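Local coordinates for protein separin (Saccharomyces cerevisiae, PDB 5U1T) that cleaves the MCD1/SCC1 subunit of cohesin as a caspase-like cysteine protease at the onset of anaphase and is held inactive by securin for most of the cell cycle, at residues D1260-I1265 with E1291-L1296; F1313-L1318 with N1325-I1330; D949-G954 with I1317-G1322. All coordinates share one frame; numbering follows the deposited sequence.

Contact 1 (D1260-I1265 with E1291-L1296)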
loop_
_atom_site.group_PDB
_atom_site.type_symbol
_atom_site.label_atom_id
_atom_site.label_comp_id
_atom_site.label_asym_id
_atom_site.label_seq_id
_atom_site.Cartn_x
_atom_site.Cartn_y
_atom_site.Cartn_z
ATOM N N ASP A 1260 -40.654 60.417 -21.677
ATOM C CA ASP A 1260 -40.459 61.801 -22.099
ATOM C C ASP A 1260 -40.392 62.730 -20.894
ATOM O O ASP A 1260 -39.500 63.576 -20.790
ATOM C CB ASP A 1260 -41.587 62.251 -23.028
ATOM C CG ASP A 1260 -41.415 61.754 -24.451
ATOM O OD1 ASP A 1260 -40.320 61.291 -24.811
ATOM O OD2 ASP A 1260 -42.388 61.843 -25.232
ATOM N N LYS A 1261 -41.339 62.554 -19.978
ATOM C CA LYS A 1261 -41.436 63.399 -18.788
ATOM C C LYS A 1261 -40.253 63.199 -17.839
ATOM O O LYS A 1261 -39.589 64.166 -17.430
ATOM C CB LYS A 1261 -42.753 63.123 -18.060
ATOM C CG LYS A 1261 -43.977 63.616 -18.820
ATOM C CD LYS A 1261 -44.036 65.124 -18.838
ATOM C CE LYS A 1261 -45.399 65.579 -19.327
ATOM N NZ LYS A 1261 -45.757 66.990 -18.917
ATOM N N PHE A 1262 -40.031 61.932 -17.496
ATOM C CA PHE A 1262 -38.885 61.470 -16.740
ATOM C C PHE A 1262 -37.615 62.168 -17.206
ATOM O O PHE A 1262 -36.935 62.808 -16.412
ATOM C CB PHE A 1262 -38.755 59.943 -16.875
ATOM C CG PHE A 1262 -37.496 59.382 -16.282
ATOM C CD1 PHE A 1262 -37.391 59.176 -14.916
ATOM C CD2 PHE A 1262 -36.413 59.048 -17.100
ATOM C CE1 PHE A 1262 -36.226 58.662 -14.370
ATOM C CE2 PHE A 1262 -35.243 58.543 -16.565
ATOM C CZ PHE A 1262 -35.146 58.350 -15.197
ATOM N N TYR A 1263 -37.303 62.072 -18.494
ATOM C CA TYR A 1263 -36.098 62.727 -18.995
ATOM C C TYR A 1263 -36.174 64.244 -18.899
ATOM O O TYR A 1263 -35.187 64.876 -18.550
ATOM C CB TYR A 1263 -35.797 62.304 -20.431
ATOM C CG TYR A 1263 -35.054 60.991 -20.480
ATOM C CD1 TYR A 1263 -33.739 60.889 -20.026
ATOM C CD2 TYR A 1263 -35.675 59.845 -20.953
ATOM C CE1 TYR A 1263 -33.064 59.681 -20.062
ATOM C CE2 TYR A 1263 -35.010 58.635 -20.987
ATOM C CZ TYR A 1263 -33.708 58.557 -20.542
ATOM O OH TYR A 1263 -33.077 57.339 -20.594
ATOM N N GLU A 1264 -37.332 64.835 -19.185
ATOM C CA GLU A 1264 -37.451 66.276 -19.040
ATOM C C GLU A 1264 -37.140 66.632 -17.592
ATOM O O GLU A 1264 -36.338 67.532 -17.324
ATOM C CB GLU A 1264 -38.832 66.763 -19.448
ATOM C CG GLU A 1264 -39.276 68.105 -18.829
ATOM C CD GLU A 1264 -40.820 68.224 -18.775
ATOM O OE1 GLU A 1264 -41.508 67.233 -19.137
ATOM O OE2 GLU A 1264 -41.356 69.298 -18.392
ATOM N N ILE A 1265 -37.735 65.894 -16.666
ATOM C CA ILE A 1265 -37.470 66.134 -15.255
ATOM C C ILE A 1265 -35.967 66.050 -14.901
ATOM O O ILE A 1265 -35.454 66.911 -14.180
ATOM C CB ILE A 1265 -38.282 65.172 -14.384
ATOM C CG1 ILE A 1265 -39.762 65.538 -14.489
ATOM C CG2 ILE A 1265 -37.808 65.230 -12.934
ATOM C CD1 ILE A 1265 -40.691 64.442 -14.145
ATOM N N GLU A 1291 -38.792 51.924 -15.627
ATOM C CA GLU A 1291 -40.018 51.201 -15.261
ATOM C C GLU A 1291 -40.158 51.020 -13.762
ATOM O O GLU A 1291 -41.258 50.891 -13.245
ATOM C CB GLU A 1291 -40.077 49.829 -15.933
ATOM C CG GLU A 1291 -40.389 49.881 -17.408
ATOM C CD GLU A 1291 -40.193 48.542 -18.093
ATOM O OE1 GLU A 1291 -40.213 48.487 -19.355
ATOM O OE2 GLU A 1291 -40.019 47.543 -17.362
ATOM N N LEU A 1292 -39.036 50.997 -13.059
ATOM C CA LEU A 1292 -39.067 50.798 -11.618
ATOM C C LEU A 1292 -39.835 51.924 -10.939
ATOM O O LEU A 1292 -40.462 51.708 -9.914
ATOM C CB LEU A 1292 -37.652 50.706 -11.052
ATOM C CG LEU A 1292 -36.891 49.403 -11.295
ATOM C CD1 LEU A 1292 -35.516 49.488 -10.663
ATOM C CD2 LEU A 1292 -37.684 48.236 -10.745
ATOM N N PHE A 1293 -39.782 53.123 -11.517
ATOM C CA PHE A 1293 -40.468 54.287 -10.955
ATOM C C PHE A 1293 -41.975 54.097 -11.046
ATOM O O PHE A 1293 -42.686 54.272 -10.058
ATOM C CB PHE A 1293 -40.031 55.579 -11.666
ATOM C CG PHE A 1293 -38.673 56.062 -11.244
ATOM C CD1 PHE A 1293 -37.525 55.576 -11.861
ATOM C CD2 PHE A 1293 -38.542 56.968 -10.202
ATOM C CE1 PHE A 1293 -36.281 55.985 -11.456
ATOM C CE2 PHE A 1293 -37.300 57.392 -9.798
ATOM C CZ PHE A 1293 -36.165 56.897 -10.425
ATOM N N LEU A 1294 -42.437 53.703 -12.232
ATOM C CA LEU A 1294 -43.835 53.372 -12.467
ATOM C C LEU A 1294 -44.336 52.250 -11.575
ATOM O O LEU A 1294 -45.537 52.078 -11.396
ATOM C CB LEU A 1294 -44.049 52.979 -13.924
ATOM C CG LEU A 1294 -43.882 54.098 -14.937
ATOM C CD1 LEU A 1294 -44.501 53.722 -16.275
ATOM C CD2 LEU A 1294 -44.497 55.363 -14.374
ATOM N N LYS A 1295 -43.434 51.453 -11.022
ATOM C CA LYS A 1295 -43.914 50.346 -10.236
ATOM C C LYS A 1295 -44.068 50.742 -8.764
ATOM O O LYS A 1295 -44.667 50.009 -7.988
ATOM C CB LYS A 1295 -43.003 49.125 -10.434
ATOM C CG LYS A 1295 -43.278 48.413 -11.776
ATOM C CD LYS A 1295 -42.237 47.373 -12.163
ATOM C CE LYS A 1295 -42.643 46.672 -13.468
ATOM N NZ LYS A 1295 -41.632 45.731 -14.038
ATOM N N LEU A 1296 -43.588 51.913 -8.379
ATOM C CA LEU A 1296 -43.822 52.385 -7.019
ATOM C C LEU A 1296 -45.323 52.702 -6.758
ATOM O O LEU A 1296 -46.070 53.063 -7.672
ATOM C CB LEU A 1296 -42.976 53.631 -6.734
ATOM C CG LEU A 1296 -41.470 53.552 -6.935
ATOM C CD1 LEU A 1296 -40.876 54.934 -7.155
ATOM C CD2 LEU A 1296 -40.833 52.874 -5.736
#

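Contact 2 (F1313-L1318 with N1325-I1330)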
loop_
_atom_site.group_PDB
_atom_site.type_symbol
_atom_site.label_atom_id
_atom_site.label_comp_id
_atom_site.label_asym_id
_atom_site.label_seq_id
_atom_site.Cartn_x
_atom_site.Cartn_y
_atom_site.Cartn_z
ATOM N N PHE A 1313 -29.990 55.332 -7.244
ATOM C CA PHE A 1313 -29.632 54.319 -8.200
ATOM C C PHE A 1313 -29.378 54.945 -9.563
ATOM O O PHE A 1313 -28.352 54.676 -10.199
ATOM C CB PHE A 1313 -30.728 53.252 -8.278
ATOM C CG PHE A 1313 -30.415 52.152 -9.231
ATOM C CD1 PHE A 1313 -29.272 51.374 -9.052
ATOM C CD2 PHE A 1313 -31.238 51.897 -10.307
ATOM C CE1 PHE A 1313 -28.956 50.353 -9.938
ATOM C CE2 PHE A 1313 -30.942 50.878 -11.197
ATOM C CZ PHE A 1313 -29.790 50.106 -11.017
ATOM N N VAL A 1314 -30.307 55.799 -10.001
ATOM C CA VAL A 1314 -30.190 56.423 -11.307
ATOM C C VAL A 1314 -29.015 57.425 -11.345
ATOM O O VAL A 1314 -28.208 57.416 -12.282
ATOM C CB VAL A 1314 -31.515 57.106 -11.709
ATOM C CG1 VAL A 1314 -31.414 57.674 -13.107
ATOM C CG2 VAL A 1314 -32.643 56.085 -11.652
ATOM N N LEU A 1315 -28.911 58.263 -10.321
ATOM C CA LEU A 1315 -27.764 59.143 -10.189
ATOM C C LEU A 1315 -26.459 58.350 -10.252
ATOM O O LEU A 1315 -25.494 58.769 -10.890
ATOM C CB LEU A 1315 -27.836 59.929 -8.884
ATOM C CG LEU A 1315 -29.008 60.885 -8.710
ATOM C CD1 LEU A 1315 -28.831 61.743 -7.480
ATOM C CD2 LEU A 1315 -29.168 61.737 -9.936
ATOM N N ASP A 1316 -26.438 57.190 -9.600
ATOM C CA ASP A 1316 -25.260 56.346 -9.627
ATOM C C ASP A 1316 -24.968 55.873 -11.051
ATOM O O ASP A 1316 -23.831 55.934 -11.484
ATOM C CB ASP A 1316 -25.412 55.161 -8.681
ATOM C CG ASP A 1316 -25.015 55.490 -7.259
ATOM O OD1 ASP A 1316 -24.464 56.576 -7.011
ATOM O OD2 ASP A 1316 -25.238 54.645 -6.375
ATOM N N ILE A 1317 -25.975 55.422 -11.791
ATOM C CA ILE A 1317 -25.749 55.006 -13.173
ATOM C C ILE A 1317 -25.082 56.118 -13.972
ATOM O O ILE A 1317 -24.101 55.885 -14.680
ATOM C CB ILE A 1317 -27.045 54.621 -13.903
ATOM C CG1 ILE A 1317 -27.777 53.479 -13.180
ATOM C CG2 ILE A 1317 -26.742 54.275 -15.367
ATOM C CD1 ILE A 1317 -29.007 52.938 -13.925
ATOM N N LEU A 1318 -25.597 57.331 -13.849
ATOM C CA LEU A 1318 -25.019 58.451 -14.568
ATOM C C LEU A 1318 -23.627 58.782 -14.059
ATOM O O LEU A 1318 -22.748 59.114 -14.844
ATOM C CB LEU A 1318 -25.928 59.672 -14.456
ATOM C CG LEU A 1318 -27.368 59.376 -14.855
ATOM C CD1 LEU A 1318 -28.253 60.582 -14.567
ATOM C CD2 LEU A 1318 -27.429 58.971 -16.318
ATOM N N ASN A 1325 -23.004 64.868 -10.686
ATOM C CA ASN A 1325 -24.064 65.703 -10.181
ATOM C C ASN A 1325 -23.928 65.895 -8.679
ATOM O O ASN A 1325 -24.440 65.097 -7.907
ATOM C CB ASN A 1325 -25.428 65.109 -10.530
ATOM C CG ASN A 1325 -25.770 65.279 -11.996
ATOM O OD1 ASN A 1325 -26.009 64.316 -12.714
ATOM N ND2 ASN A 1325 -25.779 66.524 -12.452
ATOM N N ALA A 1326 -23.235 66.955 -8.268
ATOM C CA ALA A 1326 -23.183 67.334 -6.860
ATOM C C ALA A 1326 -24.585 67.359 -6.238
ATOM O O ALA A 1326 -25.467 68.066 -6.735
ATOM C CB ALA A 1326 -22.526 68.678 -6.715
ATOM N N TYR A 1327 -24.786 66.580 -5.172
ATOM C CA TYR A 1327 -26.080 66.497 -4.490
ATOM C C TYR A 1327 -26.400 67.859 -3.890
ATOM O O TYR A 1327 -27.550 68.225 -3.664
ATOM C CB TYR A 1327 -26.074 65.415 -3.403
ATOM C CG TYR A 1327 -26.148 63.987 -3.915
ATOM C CD1 TYR A 1327 -25.896 63.687 -5.248
ATOM C CD2 TYR A 1327 -26.499 62.940 -3.065
ATOM C CE1 TYR A 1327 -25.972 62.394 -5.722
ATOM C CE2 TYR A 1327 -26.590 61.621 -3.542
ATOM C CZ TYR A 1327 -26.311 61.359 -4.869
ATOM O OH TYR A 1327 -26.375 60.074 -5.358
ATOM N N ASP A 1328 -25.332 68.590 -3.645
ATOM C CA ASP A 1328 -25.328 69.990 -3.296
ATOM C C ASP A 1328 -26.221 70.878 -4.155
ATOM O O ASP A 1328 -26.757 71.892 -3.696
ATOM C CB ASP A 1328 -23.891 70.481 -3.406
ATOM C CG ASP A 1328 -23.523 71.366 -2.284
ATOM O OD1 ASP A 1328 -24.410 72.145 -1.889
ATOM O OD2 ASP A 1328 -22.377 71.279 -1.771
ATOM N N GLU A 1329 -26.352 70.517 -5.422
ATOM C CA GLU A 1329 -27.034 71.376 -6.364
ATOM C C GLU A 1329 -28.017 70.627 -7.235
ATOM O O GLU A 1329 -28.412 71.125 -8.275
ATOM C CB GLU A 1329 -26.025 72.117 -7.252
ATOM C CG GLU A 1329 -24.654 71.492 -7.362
ATOM C CD GLU A 1329 -23.757 72.229 -8.338
ATOM O OE1 GLU A 1329 -24.279 73.041 -9.144
ATOM O OE2 GLU A 1329 -22.521 72.012 -8.307
ATOM N N ILE A 1330 -28.407 69.425 -6.830
ATOM C CA ILE A 1330 -29.549 68.792 -7.462
ATOM C C ILE A 1330 -30.790 69.370 -6.795
ATOM O O ILE A 1330 -30.804 69.561 -5.578
ATOM C CB ILE A 1330 -29.523 67.256 -7.318
ATOM C CG1 ILE A 1330 -28.295 66.666 -8.026
ATOM C CG2 ILE A 1330 -30.832 66.634 -7.829
ATOM C CD1 ILE A 1330 -27.954 65.258 -7.595
#

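Contact 3 (D949-G954 with I1317-G1322)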
loop_
_atom_site.group_PDB
_atom_site.type_symbol
_atom_site.label_atom_id
_atom_site.label_comp_id
_atom_site.label_asym_id
_atom_site.label_seq_id
_atom_site.Cartn_x
_atom_site.Cartn_y
_atom_site.Cartn_z
ATOM N N ASP A 949 -9.217 54.652 -4.845
ATOM C CA ASP A 949 -9.849 55.792 -5.485
ATOM C C ASP A 949 -11.295 55.857 -4.970
ATOM O O ASP A 949 -12.082 54.929 -5.168
ATOM C CB ASP A 949 -9.794 55.665 -7.010
ATOM C CG ASP A 949 -10.433 56.846 -7.729
ATOM O OD1 ASP A 949 -11.120 57.667 -7.081
ATOM O OD2 ASP A 949 -10.267 56.957 -8.964
ATOM N N PRO A 950 -11.639 56.951 -4.286
ATOM C CA PRO A 950 -12.995 57.205 -3.785
ATOM C C PRO A 950 -14.107 56.876 -4.798
ATOM O O PRO A 950 -15.143 56.331 -4.408
ATOM C CB PRO A 950 -12.971 58.700 -3.478
ATOM C CG PRO A 950 -11.565 58.978 -3.138
ATOM C CD PRO A 950 -10.718 58.054 -3.966
ATOM N N PHE A 951 -13.886 57.191 -6.070
ATOM C CA PHE A 951 -14.850 56.856 -7.112
ATOM C C PHE A 951 -15.143 55.343 -7.125
ATOM O O PHE A 951 -16.276 54.938 -6.902
ATOM C CB PHE A 951 -14.344 57.352 -8.476
ATOM C CG PHE A 951 -15.207 56.947 -9.647
ATOM C CD1 PHE A 951 -16.344 57.650 -9.966
ATOM C CD2 PHE A 951 -14.853 55.872 -10.442
ATOM C CE1 PHE A 951 -17.121 57.280 -11.042
ATOM C CE2 PHE A 951 -15.617 55.499 -11.510
ATOM C CZ PHE A 951 -16.754 56.208 -11.816
ATOM N N PHE A 952 -14.138 54.500 -7.336
ATOM C CA PHE A 952 -14.401 53.059 -7.375
ATOM C C PHE A 952 -14.800 52.487 -6.007
ATOM O O PHE A 952 -15.649 51.590 -5.924
ATOM C CB PHE A 952 -13.204 52.313 -7.931
ATOM C CG PHE A 952 -12.909 52.651 -9.354
ATOM C CD1 PHE A 952 -13.573 52.005 -10.380
ATOM C CD2 PHE A 952 -11.966 53.626 -9.668
ATOM C CE1 PHE A 952 -13.306 52.320 -11.695
ATOM C CE2 PHE A 952 -11.693 53.947 -10.977
ATOM C CZ PHE A 952 -12.363 53.295 -11.992
ATOM N N LYS A 953 -14.232 53.030 -4.939
ATOM C CA LYS A 953 -14.628 52.615 -3.608
ATOM C C LYS A 953 -16.116 52.809 -3.350
ATOM O O LYS A 953 -16.765 51.953 -2.742
ATOM C CB LYS A 953 -13.846 53.378 -2.557
ATOM C CG LYS A 953 -13.884 52.688 -1.209
ATOM C CD LYS A 953 -14.467 53.595 -0.138
ATOM C CE LYS A 953 -14.229 52.973 1.228
ATOM N NZ LYS A 953 -12.939 52.206 1.194
ATOM N N GLY A 954 -16.645 53.943 -3.802
ATOM C CA GLY A 954 -18.055 54.239 -3.666
ATOM C C GLY A 954 -18.899 53.359 -4.560
ATOM O O GLY A 954 -19.972 52.914 -4.175
ATOM N N ILE A 1317 -25.975 55.422 -11.791
ATOM C CA ILE A 1317 -25.749 55.006 -13.173
ATOM C C ILE A 1317 -25.082 56.118 -13.972
ATOM O O ILE A 1317 -24.101 55.885 -14.680
ATOM C CB ILE A 1317 -27.045 54.621 -13.903
ATOM C CG1 ILE A 1317 -27.777 53.479 -13.180
ATOM C CG2 ILE A 1317 -26.742 54.275 -15.367
ATOM C CD1 ILE A 1317 -29.007 52.938 -13.925
ATOM N N LEU A 1318 -25.597 57.331 -13.849
ATOM C CA LEU A 1318 -25.019 58.451 -14.568
ATOM C C LEU A 1318 -23.627 58.782 -14.059
ATOM O O LEU A 1318 -22.748 59.114 -14.844
ATOM C CB LEU A 1318 -25.928 59.672 -14.456
ATOM C CG LEU A 1318 -27.368 59.376 -14.855
ATOM C CD1 LEU A 1318 -28.253 60.582 -14.567
ATOM C CD2 LEU A 1318 -27.429 58.971 -16.318
ATOM N N LEU A 1319 -23.424 58.692 -12.750
ATOM C CA LEU A 1319 -22.119 58.999 -12.156
ATOM C C LEU A 1319 -20.983 58.087 -12.653
ATOM O O LEU A 1319 -19.909 58.583 -13.021
ATOM C CB LEU A 1319 -22.194 58.927 -10.626
ATOM C CG LEU A 1319 -20.856 59.060 -9.891
ATOM C CD1 LEU A 1319 -20.144 60.315 -10.354
ATOM C CD2 LEU A 1319 -21.028 59.059 -8.373
ATOM N N PHE A 1320 -21.210 56.771 -12.665
ATOM C CA PHE A 1320 -20.131 55.832 -12.973
ATOM C C PHE A 1320 -19.810 55.913 -14.446
ATOM O O PHE A 1320 -18.675 55.701 -14.851
ATOM C CB PHE A 1320 -20.500 54.407 -12.565
ATOM C CG PHE A 1320 -20.871 54.280 -11.117
ATOM C CD1 PHE A 1320 -20.184 55.001 -10.153
ATOM C CD2 PHE A 1320 -21.923 53.470 -10.719
ATOM C CE1 PHE A 1320 -20.527 54.909 -8.819
ATOM C CE2 PHE A 1320 -22.271 53.373 -9.383
ATOM C CZ PHE A 1320 -21.575 54.102 -8.433
ATOM N N HIS A 1321 -20.805 56.277 -15.244
ATOM C CA HIS A 1321 -20.566 56.498 -16.661
ATOM C C HIS A 1321 -20.031 57.904 -16.993
ATOM O O HIS A 1321 -19.940 58.263 -18.164
ATOM C CB HIS A 1321 -21.839 56.247 -17.454
ATOM C CG HIS A 1321 -22.062 54.815 -17.805
ATOM N ND1 HIS A 1321 -22.921 54.000 -17.095
ATOM C CD2 HIS A 1321 -21.536 54.051 -18.786
ATOM C CE1 HIS A 1321 -22.916 52.794 -17.632
ATOM N NE2 HIS A 1321 -22.085 52.801 -18.662
ATOM N N GLY A 1322 -19.681 58.694 -15.978
ATOM C CA GLY A 1322 -19.051 59.989 -16.200
ATOM C C GLY A 1322 -19.878 61.273 -16.038
ATOM O O GLY A 1322 -19.383 62.368 -16.313
#

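Contact 1 (D1260-I1265 with E1291-L1296)
Phe-1262 on helix 1252-1269 and Phe-1293 on helix 1287-1294 carry this contact between them, one ring against the other, with their CA atoms 9.4 Å apart. One residue earlier on the first helix, Lys-1261 lies along another flank, against Gln-1342 of helix 1332-1347, and its carbonyl O takes the backbone bond from Ile-1265 N. Phe-1262 itself points at the second helix: CG stands anti to the backbone N (chi1 172°), which carries the ring out between the two backbones. Its CE1 comes over one face of the Phe-1293 ring, 4.0 Å from CE1 and 4.2 Å from CD1 of Phe-1293. The rings meet obliquely, planes at 52° and centroids 5.6 Å apart, while the two side chains as a whole cross at about a right angle. The helices joined here belong to an all-helical excursion within the peptidase C50 family region, leaving the mixed sheet after strand 1248-1249 and returning to it at strand 1353-1362, which pairs antiparallel with the first. Within this bundle Phe-1293 also packs on Leu-1310 of helix 1303-1320 and on Phe-1258, one turn before Phe-1262, and Phe-1262 also reaches Ile-1290. Next in the chain, Tyr-1263 turns a face to its neighbour: Phe-1262 CD2 sits 4.0 Å above the centre of the tyrosine ring. The Tyr-1263 hydroxyl is hydrogen-bonded to Val-1285 N, and its ring makes a cation-pi contact with Lys-1284. Ile-1265, a buried residue at the end of the segment, turns to Leu-1335 and Gln-1338 of helix 1332-1347.

Contact 2 (F1313-L1318 with N1325-I1330)
Leu-1315, on helix 1303-1320, meets Tyr-1327 and Ile-1330 of the loop that leads on to helix 1332-1347. Its CB lies 3.8 Å from Tyr-1327 OH, so the phenol end of the tyrosine reaches the base of the leucine. From there CG is anti to the carbonyl carbon (chi1 -63°), and the chain extends toward the loop to end in CD1, the branch that does most of the touching. CD1 approaches the tyrosine ring obliquely, 3.4 Å from Tyr-1327 CE1 and 3.6 Å from Tyr-1327 CZ. The same methyl meets Ile-1330 CD1 tip to tip at 3.6 Å. Leucine and tyrosine run in from opposite directions, while the carbonyl O of Asn-1325 lies at the tyrosine ring edge, in its plane.

The contact folds the linker between helices 1303-1320 and 1332-1347 back on the last turns of the first, with Leu-1315 set between Tyr-1327 and Ile-1330; Ile-1330 also rests on Pro-1271 of helix 1271-1275. Beside the leucine, Asp-1316 brings OD1 to 4.3 Å from Tyr-1327 OH, too far for a hydrogen bond, while its OD2 is hydrogen-bonded to Ser-958 OG. Tyr-1327 lies at the surface, whereas Leu-1315 and Ile-1330 are buried. Mostly carbon meets carbon, with the tyrosine hydroxyl O alongside the leucine, and between these two segments the hold is apolar burial, without a directional bond.

Contact 3 (D949-G954 with I1317-G1322)
The rings of Phe-951 and Phe-1320 form an offset edge-to-face pair: the edge of Phe-1320 is turned to the face of Phe-951, with the planes at 79° and the centroids 5.8 Å apart. Phe-1320 CD1 makes the approach, 3.9 Å from Phe-951 CE1. Near its own plane, the edge of the Phe-951 ring meets backbone at the end of the other helix: CZ lies 3.6 Å from both Phe-1320 CA and Phe-1320 O, and CE1 lies 3.7 Å from Leu-1319 O. At the opposite corner of the ring, across from CE1, Phe-951 CD2 stands 3.6 Å above the Phe-952 ring, over its centre. A chi1 of 175° sets CG of Phe-951 anti to the backbone N and carries the ring outward to these partners. An alanine here would remove the ring and is likely to leave the Phe-1320 edge without its aromatic mate and open a gap at the end of helix 1303-1320.

One helix starts and the other stops at this contact. Asp-949 is the N-cap of helix 950-955, its OD1 accepting from Phe-951 N at 3.0 Å, with the donor 52° out of the carboxylate plane. Helix 1303-1320 ends in a Schellman motif with Gly-1322, of positive phi, as C-prime residue, while His-1321 ND1 bonds back to Ile-1317 O at 3.3 Å. Helix 1012-1028 flanks the short first helix, with Arg-1012 on Phe-951 and Ala-1015 on Phe-952; a few residues on, strand 960-962 enters the mixed sheet beside strand 1157-1163.

How the contacts relate
Contact 1 is the buried one, an all-aromatic pair inside the helical bundle; contacts 2 and 3 are only partly buried and lie toward the far end of helix 1303-1320. That helix ties them together: contacts 2 and 3 both draw on it and share Ile-1317 and Leu-1318, yet different residues work, Leu-1315 facing the loop and Leu-1319 and Phe-1320 helix 950-955. Contact 1 joins the set through packing, Phe-1293 CE1 lying 3.6 Å from Val-1314 CG2. Apolar side chains dominate in all three, aliphatic on a phenol in contact 2, but in contact 3, which joins parts more than 360 residues apart, a ring edge also meets backbone carbonyls at a helix end.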